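Local coordinates for protein undecaprenyl Pyrophosphate Synthase (Helicobacter pylori, PDB 2D2R) that probably condenses isopentenyl diphosphate with allylic diphosphates, using magnesium, to build the long undecaprenyl diphosphate chain, at residues A[180-186]-A[202-206]; A[209-213]-A[232-236]. One frame throughout, in Å; residues are numbered along the deposited sequence.

How the contacts relate
Contact 1 joins two loops, 180-186 and 202-206, that flank strand 188-191 along the chain, whereas contact 2 sets strand 210-213, at one edge of the sheet within this chain, against helix 223-236. Both are largely buried and both reach the second subunit, but contact 1 lies nearer the middle of the chain, about 10 Å from its centre against about 18 Å for contact 2. Their own centres are about 17 Å apart, and Val186 meets Ala209 where they touch. Neutral hydrogen bonds and aliphatic side chains dominate contact 1, with one carboxylate turned to the neighbouring subunit; contact 2 depends on an arginine stacked on a phenylalanine and paired with a glutamate of the predicted magnesium site.

Contact 1. Residues A[180-186]-A[202-206]; sequences TRNLPEV and LLWQS
The backbone N of Val186 donates to the carbonyl oxygen of Gln205 at 3.0 Å, and beside this bond lies a water within bonding distance of both Gln205 O and Val186 O. The side chain of the same glutamine runs the other way, to Thr180. Its NE2 gives a nearly straight bond of 2.8 Å to Thr180 OG1, at 176° and almost exactly in the amide plane, and a second bond to Glu148 of helix 145-158, so both partners fix the rotation of the amide. With chi1 of 50°, Thr180 OG1 stands between its own N and carbonyl carbon and faces this amide, while the methyl CG2 lies 3.5 Å from Gln205 NE2. Val186 presents CG2 to Leu202 CD1, 3.9 Å away, and to Ser206 OG, whose hydroxyl is turned back to Leu202 O at 2.7 Å. The chain of Glu185 bends at chi2, bringing OE1 to within 3.3 Å of Gln205 CA. That oxygen is salt-bridged to Lys146 of the second subunit, which also makes a cation-pi contact with Trp204. Leu202 and Val186 pack on Ala20 of strand 18-22. The arrangement thus ties together two loops beside the parallel sheet of the cis-prenyltransferase fold, next to the subunit interface.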
loop_
_atom_site.group_PDB
_atom_site.type_symbol
_atom_site.label_atom_id
_atom_site.label_comp_id
_atom_site.label_asym_id
_atom_site.label_seq_id
_atom_site.Cartn_x
_atom_site.Cartn_y
_atom_site.Cartn_z
ATOM N N THR A 180 1.573 3.637 14.965
ATOM C CA THR A 180 2.021 4.948 14.473
ATOM C C THR A 180 1.148 6.120 14.923
ATOM O O THR A 180 1.292 7.222 14.416
ATOM C CB THR A 180 1.995 4.965 12.911
ATOM O OG1 THR A 180 0.705 4.496 12.503
ATOM C CG2 THR A 180 3.032 4.009 12.325
ATOM N N ARG A 181 0.229 5.901 15.835
ATOM C CA ARG A 181 -0.634 6.997 16.242
ATOM C C ARG A 181 0.191 8.273 16.526
ATOM O O ARG A 181 1.329 8.208 17.050
ATOM C CB ARG A 181 -1.433 6.571 17.472
ATOM C CG ARG A 181 -0.597 6.308 18.697
ATOM C CD ARG A 181 -1.499 5.661 19.723
ATOM N NE ARG A 181 -2.310 6.642 20.462
ATOM C CZ ARG A 181 -1.843 7.409 21.464
ATOM N NH1 ARG A 181 -0.571 7.325 21.856
ATOM N NH2 ARG A 181 -2.652 8.265 22.085
ATOM N N ASN A 182 -0.356 9.419 16.143
ATOM C CA ASN A 182 0.324 10.690 16.383
ATOM C C ASN A 182 1.520 10.973 15.473
ATOM O O ASN A 182 2.125 12.038 15.569
ATOM C CB ASN A 182 0.772 10.794 17.855
ATOM C CG ASN A 182 -0.367 10.577 18.834
ATOM O OD1 ASN A 182 -1.487 11.070 18.644
ATOM N ND2 ASN A 182 -0.085 9.841 19.890
ATOM N N LEU A 183 1.900 10.042 14.597
ATOM C CA LEU A 183 2.983 10.369 13.679
ATOM C C LEU A 183 2.237 10.896 12.445
ATOM O O LEU A 183 1.058 10.605 12.263
ATOM C CB LEU A 183 3.791 9.132 13.297
ATOM C CG LEU A 183 4.483 8.390 14.453
ATOM C CD1 LEU A 183 5.134 7.106 13.903
ATOM C CD2 LEU A 183 5.526 9.318 15.117
ATOM N N PRO A 184 2.894 11.692 11.609
ATOM C CA PRO A 184 2.147 12.158 10.437
ATOM C C PRO A 184 2.061 10.984 9.443
ATOM O O PRO A 184 2.759 9.981 9.588
ATOM C CB PRO A 184 2.990 13.303 9.902
ATOM C CG PRO A 184 4.395 12.959 10.320
ATOM C CD PRO A 184 4.286 12.175 11.630
ATOM N N GLU A 185 1.205 11.115 8.437
ATOM C CA GLU A 185 1.104 10.047 7.468
ATOM C C GLU A 185 2.386 10.033 6.649
ATOM O O GLU A 185 3.210 10.983 6.667
ATOM C CB GLU A 185 -0.110 10.253 6.524
ATOM C CG GLU A 185 -1.477 10.124 7.215
ATOM C CD GLU A 185 -1.732 8.729 7.846
ATOM O OE1 GLU A 185 -2.047 7.759 7.115
ATOM O OE2 GLU A 185 -1.651 8.616 9.085
ATOM N N VAL A 186 2.585 8.942 5.924
ATOM C CA VAL A 186 3.767 8.839 5.098
ATOM C C VAL A 186 3.677 9.695 3.833
ATOM O O VAL A 186 2.665 9.610 3.110
ATOM C CB VAL A 186 4.010 7.387 4.695
ATOM C CG1 VAL A 186 5.173 7.343 3.705
ATOM C CG2 VAL A 186 4.290 6.561 5.919
ATOM N N LEU A 202 3.335 -0.524 6.334
ATOM C CA LEU A 202 2.662 0.772 6.456
ATOM C C LEU A 202 1.624 0.962 5.344
ATOM O O LEU A 202 1.570 2.012 4.717
ATOM C CB LEU A 202 3.701 1.907 6.363
ATOM C CG LEU A 202 4.787 1.924 7.475
ATOM C CD1 LEU A 202 5.745 3.159 7.284
ATOM C CD2 LEU A 202 4.081 1.987 8.785
ATOM N N LEU A 203 0.777 -0.031 5.153
ATOM C CA LEU A 203 -0.238 0.034 4.071
ATOM C C LEU A 203 -1.220 1.194 4.312
ATOM O O LEU A 203 -1.468 2.037 3.447
ATOM C CB LEU A 203 -0.946 -1.298 3.995
ATOM C CG LEU A 203 -0.038 -2.521 3.744
ATOM C CD1 LEU A 203 -0.837 -3.861 3.826
ATOM C CD2 LEU A 203 0.517 -2.417 2.364
ATOM N N TRP A 204 -1.730 1.266 5.525
ATOM C CA TRP A 204 -2.662 2.304 5.899
ATOM C C TRP A 204 -2.026 3.666 5.868
ATOM O O TRP A 204 -2.593 4.581 5.295
ATOM C CB TRP A 204 -3.211 2.005 7.291
ATOM C CG TRP A 204 -4.153 3.059 7.841
ATOM C CD1 TRP A 204 -3.815 4.316 8.359
ATOM C CD2 TRP A 204 -5.557 2.927 8.015
ATOM N NE1 TRP A 204 -4.940 4.938 8.835
ATOM C CE2 TRP A 204 -6.016 4.103 8.647
ATOM C CE3 TRP A 204 -6.481 1.912 7.708
ATOM C CZ2 TRP A 204 -7.361 4.295 8.973
ATOM C CZ3 TRP A 204 -7.795 2.098 8.028
ATOM C CH2 TRP A 204 -8.233 3.284 8.660
ATOM N N GLN A 205 -0.832 3.790 6.445
ATOM C CA GLN A 205 -0.175 5.083 6.544
ATOM C C GLN A 205 0.381 5.648 5.257
ATOM O O GLN A 205 0.636 6.807 5.185
ATOM C CB GLN A 205 0.966 5.034 7.611
ATOM C CG GLN A 205 0.419 4.515 8.971
ATOM C CD GLN A 205 0.424 2.980 9.184
ATOM O OE1 GLN A 205 0.344 2.189 8.235
ATOM N NE2 GLN A 205 0.458 2.550 10.488
ATOM N N SER A 206 0.563 4.798 4.254
ATOM C CA SER A 206 1.122 5.217 2.976
ATOM C C SER A 206 -0.003 5.297 1.915
ATOM O O SER A 206 0.308 5.278 0.746
ATOM C CB SER A 206 2.185 4.174 2.538
ATOM O OG SER A 206 3.153 3.933 3.591
HETATM O O HOH W 1 -0.011 8.470 2.974
#

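Contact 2. Residues A[209-213]-A[232-236]; sequences AELFF and DFYKR
The guanidinium of Arg236 lies flat over one face of the Phe212 ring, the two planes only 13° apart and their centres separated by 3.5 Å, a stack that is also a cation-pi contact. The arginine chain extends from CG to NE and meets the phenylalanine from the opposite direction. At the guanidinium edge, NH1 and NH2 converge on Leu211 O, at 2.8 and 3.0 Å from it, from one face of the carbonyl plane. Both bonds are bent; NH1 stands well above that plane, NH2 is less tilted. NH1 also forms a salt bridge of 2.9 Å to Glu210 OE2, using the anti lone pair of that oxygen, with carboxylate and guanidinium turned 78° to each other. Asp232 CB comes up at the rim of the Phe212 ring, 3.6 Å from CE2, and Glu210 CG packs 3.7 Å from Phe233 CE1. Helix 223-236 is thereby fastened to strand 210-213. The two oxygens of Glu210, a magnesium ligand by similarity, are each paired with an arginine, OE2 with Arg236 of the helix and OE1 with Arg197 of the second subunit, and the two pairings probably hold the carboxylate in place.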
loop_
_atom_site.group_PDB
_atom_site.type_symbol
_atom_site.label_atom_id
_atom_site.label_comp_id
_atom_site.label_asym_id
_atom_site.label_seq_id
_atom_site.Cartn_x
_atom_site.Cartn_y
_atom_site.Cartn_z
ATOM N N ALA A 209 1.037 8.165 -0.149
ATOM C CA ALA A 209 2.461 8.452 -0.294
ATOM C C ALA A 209 2.949 8.338 -1.728
ATOM O O ALA A 209 2.458 7.515 -2.533
ATOM C CB ALA A 209 3.272 7.483 0.548
ATOM N N GLU A 210 3.913 9.193 -2.049
ATOM C CA GLU A 210 4.578 9.121 -3.328
ATOM C C GLU A 210 5.474 7.904 -3.175
ATOM O O GLU A 210 6.171 7.772 -2.147
ATOM C CB GLU A 210 5.423 10.340 -3.552
ATOM C CG GLU A 210 4.586 11.532 -3.892
ATOM C CD GLU A 210 3.868 11.354 -5.230
ATOM O OE1 GLU A 210 2.854 12.028 -5.393
ATOM O OE2 GLU A 210 4.331 10.594 -6.114
ATOM N N LEU A 211 5.445 7.012 -4.181
ATOM C CA LEU A 211 6.216 5.783 -4.186
ATOM C C LEU A 211 7.452 5.923 -5.043
ATOM O O LEU A 211 7.398 6.423 -6.182
ATOM C CB LEU A 211 5.349 4.609 -4.725
ATOM C CG LEU A 211 3.977 4.433 -4.070
ATOM C CD1 LEU A 211 3.144 3.185 -4.636
ATOM C CD2 LEU A 211 4.256 4.189 -2.569
ATOM N N PHE A 212 8.584 5.563 -4.458
ATOM C CA PHE A 212 9.880 5.610 -5.145
ATOM C C PHE A 212 10.564 4.271 -5.034
ATOM O O PHE A 212 10.512 3.604 -4.007
ATOM C CB PHE A 212 10.839 6.697 -4.560
ATOM C CG PHE A 212 10.601 8.033 -5.117
ATOM C CD1 PHE A 212 9.547 8.824 -4.625
ATOM C CD2 PHE A 212 11.404 8.496 -6.151
ATOM C CE1 PHE A 212 9.286 10.102 -5.156
ATOM C CE2 PHE A 212 11.170 9.790 -6.718
ATOM C CZ PHE A 212 10.120 10.584 -6.215
ATOM N N PHE A 213 11.203 3.890 -6.114
ATOM C CA PHE A 213 11.893 2.619 -6.212
ATOM C C PHE A 213 13.303 2.829 -6.806
ATOM O O PHE A 213 13.509 3.679 -7.663
ATOM C CB PHE A 213 11.080 1.674 -7.137
ATOM C CG PHE A 213 9.703 1.407 -6.627
ATOM C CD1 PHE A 213 9.475 0.476 -5.616
ATOM C CD2 PHE A 213 8.642 2.163 -7.081
ATOM C CE1 PHE A 213 8.201 0.295 -5.056
ATOM C CE2 PHE A 213 7.385 2.001 -6.531
ATOM C CZ PHE A 213 7.171 1.068 -5.523
ATOM N N ASP A 232 13.502 14.693 -6.794
ATOM C CA ASP A 232 12.458 14.208 -7.687
ATOM C C ASP A 232 11.078 14.361 -7.042
ATOM O O ASP A 232 10.116 14.798 -7.704
ATOM C CB ASP A 232 12.726 12.761 -8.063
ATOM C CG ASP A 232 13.796 12.646 -9.120
ATOM O OD1 ASP A 232 13.977 13.640 -9.852
ATOM O OD2 ASP A 232 14.441 11.576 -9.244
ATOM N N PHE A 233 10.993 14.015 -5.760
ATOM C CA PHE A 233 9.754 14.136 -5.009
ATOM C C PHE A 233 9.202 15.540 -5.217
ATOM O O PHE A 233 8.093 15.720 -5.692
ATOM C CB PHE A 233 10.043 13.864 -3.527
ATOM C CG PHE A 233 8.881 14.161 -2.591
ATOM C CD1 PHE A 233 7.779 13.281 -2.483
ATOM C CD2 PHE A 233 8.881 15.308 -1.789
ATOM C CE1 PHE A 233 6.729 13.551 -1.610
ATOM C CE2 PHE A 233 7.804 15.564 -0.907
ATOM C CZ PHE A 233 6.733 14.695 -0.822
ATOM N N TYR A 234 9.992 16.564 -4.910
ATOM C CA TYR A 234 9.484 17.910 -5.071
ATOM C C TYR A 234 9.006 18.184 -6.505
ATOM O O TYR A 234 8.021 18.883 -6.717
ATOM C CB TYR A 234 10.564 18.880 -4.635
ATOM C CG TYR A 234 10.773 18.799 -3.142
ATOM C CD1 TYR A 234 12.035 18.534 -2.599
ATOM C CD2 TYR A 234 9.694 18.978 -2.267
ATOM C CE1 TYR A 234 12.214 18.457 -1.206
ATOM C CE2 TYR A 234 9.862 18.906 -0.890
ATOM C CZ TYR A 234 11.133 18.652 -0.365
ATOM O OH TYR A 234 11.340 18.670 1.006
ATOM N N LYS A 235 9.708 17.634 -7.490
ATOM C CA LYS A 235 9.288 17.818 -8.865
ATOM C C LYS A 235 7.891 17.241 -9.101
ATOM O O LYS A 235 7.076 17.819 -9.857
ATOM C CB LYS A 235 10.257 17.118 -9.825
ATOM C CG LYS A 235 11.409 17.996 -10.377
ATOM C CD LYS A 235 11.878 17.426 -11.748
ATOM C CE LYS A 235 13.289 17.883 -12.203
ATOM N NZ LYS A 235 14.383 17.545 -11.229
ATOM N N ARG A 236 7.614 16.085 -8.476
ATOM C CA ARG A 236 6.331 15.429 -8.695
ATOM C C ARG A 236 5.271 16.274 -8.110
ATOM O O ARG A 236 4.259 16.539 -8.742
ATOM C CB ARG A 236 6.240 14.053 -8.019
ATOM C CG ARG A 236 7.251 13.012 -8.428
ATOM C CD ARG A 236 6.905 11.670 -7.757
ATOM N NE ARG A 236 7.716 10.547 -8.229
ATOM C CZ ARG A 236 7.556 9.294 -7.799
ATOM N NH1 ARG A 236 6.603 9.006 -6.913
ATOM N NH2 ARG A 236 8.402 8.351 -8.188
#